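Local coordinates for cerato-platanin-like protein (Moniliophthora perniciosa, PDB 3SUM) that is of unconfirmed function but belongs to the cerato-platanins, small secreted fungal proteins of double-psi beta-barrel fold that often elicit plant defence responses, at residues 37-40 with 41-45; 92-95 with 96-100. All blocks are in the same frame, centred on the assembly; numbering follows the deposited sequence.

How the contacts relate
Both contacts are short-range, each made within one unbroken run of chain and partly buried in the same double-psi beta-barrel domain. Contact 1 (37-45) lies in the loop between helix 24-28 and strand 50-52; contact 2 (92-100) takes in nearly all of helix 91-97 and the residues just after it. Their centres are about 23 Å apart and their nearest atoms about 10 Å, so they do not touch. In contact 1 a carboxylate accepts from backbone N-H groups, whereas in contact 2 the Thr98 hydroxyl donates to a backbone carbonyl. Leu41 and Val44 of contact 1 pack on strand 50-52, while Leu93 of contact 2 reaches the adjacent strand 71-79.

Contact 1. Residues 37-40 with 41-45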
ATOM      1  N   PRO A  37      11.404   5.561  15.482  1.00 30.88           N
ATOM      2  CA  PRO A  37      10.971   4.571  14.517  1.00 28.21           C
ATOM      3  C   PRO A  37       9.794   3.737  15.052  1.00 26.89           C
ATOM      4  O   PRO A  37       9.797   3.348  16.212  1.00 26.63           O
ATOM      5  CB  PRO A  37      12.198   3.668  14.397  1.00 29.21           C
ATOM      6  CG  PRO A  37      13.386   4.628  14.592  1.00 30.52           C
ATOM      7  CD  PRO A  37      12.869   5.605  15.640  1.00 31.24           C
ATOM      8  N   PRO A  38       8.798   3.454  14.197  1.00 24.51           N
ATOM      9  CA  PRO A  38       7.973   2.316  14.438  1.00 22.13           C
ATOM     10  C   PRO A  38       8.867   1.082  14.594  1.00 21.76           C
ATOM     11  O   PRO A  38       9.964   1.015  13.996  1.00 21.87           O
ATOM     12  CB  PRO A  38       7.155   2.176  13.147  1.00 23.60           C
ATOM     13  CG  PRO A  38       7.495   3.292  12.270  1.00 24.35           C
ATOM     14  CD  PRO A  38       8.330   4.280  13.078  1.00 22.16           C
ATOM     15  N   THR A  39       8.455   0.116  15.390  1.00 19.86           N
ATOM     16  CA  THR A  39       9.202  -1.153  15.387  1.00 18.63           C
ATOM     17  C   THR A  39       8.402  -2.212  14.625  1.00 17.46           C
ATOM     18  O   THR A  39       8.943  -3.236  14.192  1.00 16.85           O
ATOM     19  CB  THR A  39       9.468  -1.682  16.803  1.00 20.81           C
ATOM     20  OG1 THR A  39       8.206  -1.840  17.500  1.00 18.20           O
ATOM     21  CG2 THR A  39      10.433  -0.708  17.594  1.00 22.92           C
ATOM     22  N   LYS A  40       7.101  -1.977  14.486  1.00 16.17           N
ATOM     23  CA  LYS A  40       6.212  -2.963  13.871  1.00 15.40           C
ATOM     24  C   LYS A  40       5.392  -2.335  12.769  1.00 14.05           C
ATOM     25  O   LYS A  40       5.148  -1.101  12.785  1.00 14.52           O
ATOM     26  CB  LYS A  40       5.261  -3.484  14.962  1.00 18.06           C
ATOM     27  CG  LYS A  40       6.040  -4.501  15.842  1.00 23.99           C
ATOM     28  CD  LYS A  40       5.334  -4.656  17.139  1.00 30.69           C
ATOM     29  CE  LYS A  40       6.177  -5.614  17.975  1.00 36.87           C
ATOM     30  NZ  LYS A  40       5.901  -6.991  17.436  1.00 38.86           N
ATOM     31  N   LEU A  41       4.921  -3.182  11.851  1.00 12.03           N
ATOM     32  CA  LEU A  41       4.207  -2.677  10.682  1.00 12.62           C
ATOM     33  C   LEU A  41       2.960  -1.943  11.119  1.00 12.99           C
ATOM     34  O   LEU A  41       2.553  -0.985  10.478  1.00 11.99           O
ATOM     35  CB  LEU A  41       3.776  -3.855   9.765  1.00 12.24           C
ATOM     36  CG  LEU A  41       3.205  -3.399   8.433  1.00 11.35           C
ATOM     37  CD1 LEU A  41       4.361  -2.890   7.581  1.00 16.37           C
ATOM     38  CD2 LEU A  41       2.547  -4.688   7.821  1.00 12.48           C
ATOM     39  N   GLY A  42       2.345  -2.411  12.199  1.00 13.66           N
ATOM     40  CA  GLY A  42       1.069  -1.829  12.684  1.00 15.12           C
ATOM     41  C   GLY A  42       1.184  -0.366  13.102  1.00 15.88           C
ATOM     42  O   GLY A  42       0.190   0.327  13.213  1.00 16.57           O
ATOM     43  N   GLU A  43       2.395   0.091  13.374  1.00 15.70           N
ATOM     44  CA  GLU A  43       2.603   1.460  13.834  1.00 14.09           C
ATOM     45  C   GLU A  43       2.866   2.430  12.721  1.00 14.83           C
ATOM     46  O   GLU A  43       2.984   3.627  12.940  1.00 14.55           O
ATOM     47  CB  GLU A  43       3.762   1.534  14.821  1.00 14.74           C
ATOM     48  CG  GLU A  43       3.588   0.591  16.013  1.00 18.02           C
ATOM     49  CD  GLU A  43       4.909   0.420  16.765  1.00 22.52           C
ATOM     50  OE1 GLU A  43       5.967   0.189  16.144  1.00 22.58           O
ATOM     51  OE2 GLU A  43       4.865   0.506  17.979  1.00 25.09           O
ATOM     52  N   VAL A  44       3.051   1.905  11.508  1.00 14.54           N
ATOM     53  CA  VAL A  44       3.449   2.786  10.424  1.00 12.93           C
ATOM     54  C   VAL A  44       2.226   3.532   9.917  1.00 13.08           C
ATOM     55  O   VAL A  44       1.128   2.961   9.790  1.00 13.31           O
ATOM     56  CB  VAL A  44       4.068   1.914   9.275  1.00 11.27           C
ATOM     57  CG1 VAL A  44       4.404   2.799   8.080  1.00 10.78           C
ATOM     58  CG2 VAL A  44       5.304   1.176   9.763  1.00 13.47           C
ATOM     59  N   LEU A  45       2.377   4.797   9.630  1.00 11.74           N
ATOM     60  CA  LEU A  45       1.292   5.560   8.998  1.00 12.88           C
ATOM     61  C   LEU A  45       0.635   4.906   7.806  1.00 12.63           C
ATOM     62  O   LEU A  45       1.335   4.389   6.909  1.00 11.37           O
ATOM     63  CB  LEU A  45       1.845   6.930   8.560  1.00 13.04           C
ATOM     64  CG  LEU A  45       2.275   7.851   9.690  1.00 13.32           C
ATOM     65  CD1 LEU A  45       3.110   8.961   9.156  1.00 17.69           C
ATOM     66  CD2 LEU A  45       0.960   8.496  10.367  1.00 15.88           C
TER
HETATM   67  O   HOH W   1       7.175  -0.045  18.973  1.00 29.18           O
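Glu43 reaches back along the chain to hold the backbone of Thr39 and Lys40 with one carboxylate oxygen. Its OE1 accepts from Thr39 N at 2.6 Å, a short bond that meets the oxygen nearly end-on, and from Lys40 N at 3.0 Å, this second donor standing 38° out of the carboxylate plane. The torsions explain the reach: CG lies beside the backbone N and anti to the carbonyl carbon (chi1 -55°), and the chain then runs extended beyond CG, long enough to carry the carboxylate to both N-H groups. The other oxygen, OE2, takes a bond from water 1 at 2.6 Å, and the same water is hydrogen-bonded to Thr39 OG1.

The return bond, Glu43 N to Lys40 O at 3.1 Å, closes the turn that starts the 3-10 segment 41-43. This turn belongs to the loop between helix 24-28 and strand 50-52 of the double-psi beta-barrel domain. Gly42, without a side chain, adds no bulk to the turn.

On the buried side Pro38 CG meets Val44 CG2 at 3.9 Å, the two side chains crossing at about a right angle, while Pro38 CB rests against Glu43 CB. A rigid ring and a compact branched residue suit this apolar patch, and Val44 also packs on Leu27 and Phe50. Lys40 sends its chain outward, bending at the last torsion (chi4 -77°), and NZ is hydrogen-bonded to Thr15 O.

Contact 2. Residues 92-95 with 96-100; sequences DLVK and NLTTF
Thr98 follows the last turn of helix 91-97 and folds its side chain back onto Val94. Its CB lies 3.4 Å from Val94 O. From there one branch, OG1, sits between the backbone N and the carbonyl carbon (chi1 64°), which brings the hydroxyl to Val94 O as a donor at 2.7 Å, from above the carbonyl plane. The other branch, CG2, passes the same oxygen at 3.5 Å. Thr98 N also donates to Val94 O, at 2.9 Å, so two donors of one residue grip this carbonyl near the helix end. OG1 in turn accepts from water 2, which also donates to Lys95 O. A valine in its place would probably leave Val94 O with the backbone N-H alone and water 2 without one of its two acceptors. Threonine suits the site because its methyl can face apolar neighbours while its hydroxyl serves the helix end.

One turn back, Leu97 N bonds to Leu93 O in ordinary helical fashion. Along the buried face, Val94 and Thr98 lean on Ile5 of strand 4-7, Leu97 packs on Leu66 and Tyr68 of strand 63-68, and Leu93 touches Ala73 and Val75 of strand 71-79; away from that face, Lys95 makes a cation-pi contact with Tyr107 of helix 105-109.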
ATOM      1  N   ASP A  92      -7.517  -6.886   3.489  1.00 14.18           N
ATOM      2  CA  ASP A  92      -8.714  -6.056   3.593  1.00 15.05           C
ATOM      3  C   ASP A  92      -8.636  -4.923   2.563  1.00 13.37           C
ATOM      4  O   ASP A  92      -9.602  -4.548   1.902  1.00 13.74           O
ATOM      5  CB  ASP A  92      -8.657  -5.369   4.966  1.00 15.26           C
ATOM      6  CG  ASP A  92      -8.891  -6.354   6.166  1.00 19.85           C
ATOM      7  OD1 ASP A  92      -9.235  -7.488   5.944  1.00 26.90           O
ATOM      8  OD2 ASP A  92      -8.696  -5.897   7.316  1.00 29.02           O
ATOM      9  N   LEU A  93      -7.450  -4.340   2.428  1.00 13.79           N
ATOM     10  CA  LEU A  93      -7.269  -3.325   1.375  1.00 13.20           C
ATOM     11  C   LEU A  93      -7.750  -3.858   0.029  1.00 11.82           C
ATOM     12  O   LEU A  93      -8.526  -3.224  -0.697  1.00 11.75           O
ATOM     13  CB  LEU A  93      -5.779  -2.927   1.328  1.00 12.47           C
ATOM     14  CG  LEU A  93      -5.256  -2.344   0.023  1.00 13.53           C
ATOM     15  CD1 LEU A  93      -5.859  -0.912  -0.109  1.00 14.05           C
ATOM     16  CD2 LEU A  93      -3.740  -2.307  -0.018  1.00 19.18           C
ATOM     17  N   VAL A  94      -7.264  -5.041  -0.358  1.00 11.87           N
ATOM     18  CA  VAL A  94      -7.554  -5.573  -1.633  1.00 12.28           C
ATOM     19  C   VAL A  94      -8.983  -5.972  -1.787  1.00 14.73           C
ATOM     20  O   VAL A  94      -9.648  -5.633  -2.787  1.00 14.07           O
ATOM     21  CB  VAL A  94      -6.555  -6.767  -1.996  1.00 12.65           C
ATOM     22  CG1 VAL A  94      -6.950  -7.380  -3.317  1.00 15.26           C
ATOM     23  CG2 VAL A  94      -5.107  -6.196  -2.025  1.00 14.67           C
ATOM     24  N   LYS A  95      -9.513  -6.544  -0.712  1.00 15.38           N
ATOM     25  CA  LYS A  95     -10.853  -6.984  -0.691  1.00 16.80           C
ATOM     26  C   LYS A  95     -11.765  -5.806  -0.895  1.00 17.62           C
ATOM     27  O   LYS A  95     -12.729  -5.891  -1.700  1.00 19.64           O
ATOM     28  CB  LYS A  95     -11.151  -7.654   0.665  1.00 16.85           C
ATOM     29  CG  LYS A  95     -12.367  -8.454   0.746  1.00 20.80           C
ATOM     30  CD  LYS A  95     -12.598  -8.878   2.279  1.00 24.06           C
ATOM     31  CE  LYS A  95     -11.705 -10.027   2.660  1.00 27.22           C
ATOM     32  NZ  LYS A  95     -12.243 -10.744   3.937  1.00 28.95           N
ATOM     33  N   ASN A  96     -11.478  -4.711  -0.218  1.00 16.39           N
ATOM     34  CA  ASN A  96     -12.310  -3.554  -0.393  1.00 18.32           C
ATOM     35  C   ASN A  96     -12.084  -2.872  -1.730  1.00 18.04           C
ATOM     36  O   ASN A  96     -13.049  -2.440  -2.354  1.00 18.52           O
ATOM     37  CB  ASN A  96     -12.197  -2.629   0.787  1.00 17.38           C
ATOM     38  CG  ASN A  96     -12.610  -3.348   2.096  1.00 24.01           C
ATOM     39  OD1 ASN A  96     -13.515  -4.201   2.075  1.00 31.73           O
ATOM     40  ND2 ASN A  96     -11.922  -3.075   3.186  1.00 26.28           N
ATOM     41  N   LEU A  97     -10.842  -2.827  -2.215  1.00 15.81           N
ATOM     42  CA  LEU A  97     -10.628  -2.086  -3.468  1.00 13.79           C
ATOM     43  C   LEU A  97     -11.304  -2.818  -4.631  1.00 13.03           C
ATOM     44  O   LEU A  97     -11.721  -2.178  -5.612  1.00 13.36           O
ATOM     45  CB  LEU A  97      -9.131  -2.064  -3.774  1.00 12.69           C
ATOM     46  CG  LEU A  97      -8.624  -1.490  -5.085  1.00 13.05           C
ATOM     47  CD1 LEU A  97      -9.066   0.010  -5.360  1.00 13.27           C
ATOM     48  CD2 LEU A  97      -7.044  -1.647  -5.058  1.00 13.98           C
ATOM     49  N   THR A  98     -11.376  -4.152  -4.557  1.00 13.16           N
ATOM     50  CA  THR A  98     -11.648  -4.972  -5.743  1.00 14.56           C
ATOM     51  C   THR A  98     -12.953  -5.686  -5.588  1.00 14.04           C
ATOM     52  O   THR A  98     -13.228  -6.664  -6.263  1.00 13.87           O
ATOM     53  CB  THR A  98     -10.550  -5.986  -6.061  1.00 12.99           C
ATOM     54  OG1 THR A  98     -10.472  -6.942  -4.979  1.00 15.01           O
ATOM     55  CG2 THR A  98      -9.220  -5.297  -6.244  1.00 17.68           C
ATOM     56  N   THR A  99     -13.798  -5.136  -4.724  1.00 15.80           N
ATOM     57  CA  THR A  99     -15.193  -5.561  -4.637  1.00 15.40           C
ATOM     58  C   THR A  99     -16.031  -4.614  -5.510  1.00 16.91           C
ATOM     59  O   THR A  99     -15.859  -3.392  -5.463  1.00 18.92           O
ATOM     60  CB  THR A  99     -15.667  -5.418  -3.181  1.00 16.87           C
ATOM     61  OG1 THR A  99     -14.978  -6.397  -2.391  1.00 18.45           O
ATOM     62  CG2 THR A  99     -17.176  -5.698  -3.111  1.00 21.39           C
ATOM     63  N   PHE A 100     -16.916  -5.176  -6.311  1.00 16.16           N
ATOM     64  CA  PHE A 100     -17.748  -4.413  -7.207  1.00 17.00           C
ATOM     65  C   PHE A 100     -19.218  -4.805  -6.932  1.00 16.43           C
ATOM     66  O   PHE A 100     -19.616  -5.940  -7.144  1.00 17.99           O
ATOM     67  CB  PHE A 100     -17.396  -4.700  -8.660  1.00 16.01           C
ATOM     68  CG  PHE A 100     -18.282  -3.920  -9.638  1.00 18.92           C
ATOM     69  CD1 PHE A 100     -18.193  -2.515  -9.702  1.00 16.63           C
ATOM     70  CD2 PHE A 100     -19.235  -4.583 -10.403  1.00 16.47           C
ATOM     71  CE1 PHE A 100     -19.006  -1.792 -10.559  1.00 19.17           C
ATOM     72  CE2 PHE A 100     -20.038  -3.861 -11.298  1.00 17.69           C
ATOM     73  CZ  PHE A 100     -19.918  -2.482 -11.388  1.00 19.74           C
TER
HETATM   74  O   HOH W   2     -12.590  -8.157  -3.642  1.00 18.44           O